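Local coordinates for hypoxic response protein 1 (PDB 1Y5H), which is a secreted CBS-domain homodimer and latency antigen of the DosR regulon in Mycobacterium tuberculosis that probably binds zinc but does not seem to bind AMP, at the interface of chains A and B. Sequence-based numbering; all coordinates share one arbitrary frame. Chains: chain A/B, hypothetical protein RV2626C.

The interface of chains A and B. Residues chain A 31-32, 34-35, 38-40; chain B 58, 61-62, 66.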
# COMPACT_ATOMS: atom_id res chain seq x y z
N ALA A 31 1.78 4.53 11.58
CA ALA A 31 1.10 3.29 11.19
C ALA A 31 -0.20 3.17 11.98
O ALA A 31 -1.22 2.72 11.45
CB ALA A 31 2.00 2.09 11.46
N GLN A 32 -0.15 3.56 13.25
CA GLN A 32 -1.34 3.50 14.09
C GLN A 32 -2.44 4.43 13.57
O GLN A 32 -3.62 4.08 13.62
CB GLN A 32 -0.98 3.87 15.53
CG GLN A 32 -0.05 2.86 16.18
CD GLN A 32 0.53 3.32 17.50
OE1 GLN A 32 1.26 2.58 18.15
NE2 GLN A 32 0.21 4.55 17.89
N MSE A 34 -2.92 5.30 10.47
CA MSE A 34 -3.44 4.75 9.23
C MSE A 34 -4.46 3.65 9.51
O MSE A 34 -5.43 3.49 8.76
CB MSE A 34 -2.31 4.21 8.37
CG MSE A 34 -1.40 5.30 7.85
SE MSE A 34 0.06 4.51 6.90
CE MSE A 34 1.07 6.10 6.50
N ARG A 35 -4.24 2.90 10.58
CA ARG A 35 -5.17 1.83 10.94
C ARG A 35 -6.42 2.49 11.50
O ARG A 35 -7.54 2.09 11.18
CB ARG A 35 -4.57 0.91 12.00
CG ARG A 35 -5.52 -0.22 12.42
CD ARG A 35 -4.91 -1.20 13.41
NE ARG A 35 -4.58 -0.58 14.70
CZ ARG A 35 -4.19 -1.26 15.77
NH1 ARG A 35 -4.07 -2.58 15.72
NH2 ARG A 35 -3.91 -0.62 16.90
N ASP A 38 -8.15 3.99 8.59
CA ASP A 38 -8.24 3.08 7.46
C ASP A 38 -7.86 3.80 6.16
O ASP A 38 -8.61 3.78 5.18
CB ASP A 38 -9.66 2.51 7.36
CG ASP A 38 -9.81 1.49 6.25
OD1 ASP A 38 -9.01 0.53 6.21
OD2 ASP A 38 -10.73 1.65 5.41
N ILE A 39 -6.69 4.44 6.16
CA ILE A 39 -6.20 5.14 4.98
C ILE A 39 -4.76 4.74 4.70
O ILE A 39 -4.09 4.17 5.57
CB ILE A 39 -6.26 6.68 5.17
CG1 ILE A 39 -5.60 7.07 6.49
CG2 ILE A 39 -7.70 7.15 5.10
CD1 ILE A 39 -5.67 8.55 6.79
N GLY A 40 -4.29 5.03 3.49
CA GLY A 40 -2.93 4.67 3.13
C GLY A 40 -1.98 5.83 2.95
O GLY A 40 -0.83 5.63 2.54
N ARG B 58 0.63 -3.36 3.02
CA ARG B 58 -0.27 -2.78 4.00
C ARG B 58 -0.41 -3.69 5.23
O ARG B 58 -0.53 -3.20 6.35
CB ARG B 58 -1.64 -2.47 3.39
CG ARG B 58 -2.53 -1.67 4.34
CD ARG B 58 -3.72 -1.04 3.65
NE ARG B 58 -4.59 -0.37 4.61
CZ ARG B 58 -4.33 0.81 5.18
NH1 ARG B 58 -3.22 1.48 4.88
NH2 ARG B 58 -5.18 1.32 6.06
N VAL B 61 2.21 -2.92 7.76
CA VAL B 61 1.94 -1.67 8.47
C VAL B 61 0.77 -1.79 9.44
O VAL B 61 0.89 -1.41 10.60
CB VAL B 61 1.62 -0.52 7.47
CG1 VAL B 61 1.25 0.75 8.23
CG2 VAL B 61 2.82 -0.28 6.56
N ILE B 62 -0.35 -2.31 8.95
CA ILE B 62 -1.56 -2.42 9.75
C ILE B 62 -1.64 -3.59 10.73
O ILE B 62 -2.01 -3.40 11.90
CB ILE B 62 -2.80 -2.44 8.83
CG1 ILE B 62 -2.78 -1.20 7.93
CG2 ILE B 62 -4.07 -2.49 9.66
CD1 ILE B 62 -2.76 0.13 8.68
N ALA B 66 1.19 -1.35 13.38
CA ALA B 66 0.05 -0.75 14.09
C ALA B 66 -0.50 -1.64 15.20
O ALA B 66 -1.24 -1.16 16.07
CB ALA B 66 -1.05 -0.40 13.10
O HOH W 1 -4.08 -4.40 13.40
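Helix 27-37 of chain A, at A:Ala31 to A:Arg35, crosses helix 57-65 of chain B at a steep angle, and A:Arg35 meets B:Ile62 and B:Ala66, the latter just past the helix end. This patch is part of the two-fold symmetric interface of the CBS-domain homodimer, and its twin repeats it with the chains exchanged. B:Ile62 sits in the middle. Its CD1 tip rests on the chain A helix backbone, 3.7 Å from A:Arg35 CA. Its CG2 branch touches A:Arg35 CG, where the two side chains cross at a slant. On one flank, A:Ala31 CB meets B:Val61 CG1 at 3.6 Å. The B:Ala66 methyl lies near the A:Ala31 carbonyl oxygen and A:Arg35 CB.

The polar groups lie at the two ends. B:Arg58 reaches across with CG anti to the backbone N (chi1 -171°) and a chain extended to NE. Its NH1 gives a hydrogen bond of 2.9 Å to the backbone O of A:Ile39, in the loop A:Asp38 to A:Gly40. The donor stands above that carbonyl plane, 54° out of it. NH2 adds a weak bond to the same oxygen. A salt bridge joins NH2 to A:Asp38 OD1 at 3.9 Å, a long one, with the carboxylate and guanidinium planes 68° apart. B:Ile62 CG1 covers the centre of one guanidinium face and may help fix its rotation.

At the other end A:Arg35 bends at chi3 and lays a guanidinium face over the B:Ala66 carbonyl. B:Ala66 O lies over that face, 2.8 Å from NH2, but no N-H is directed at it, so this is not a hydrogen bond. In the guanidinium plane, NH1 meets water 1 at 2.9 Å, and this water also bonds B:Ile62 O at 2.7 Å.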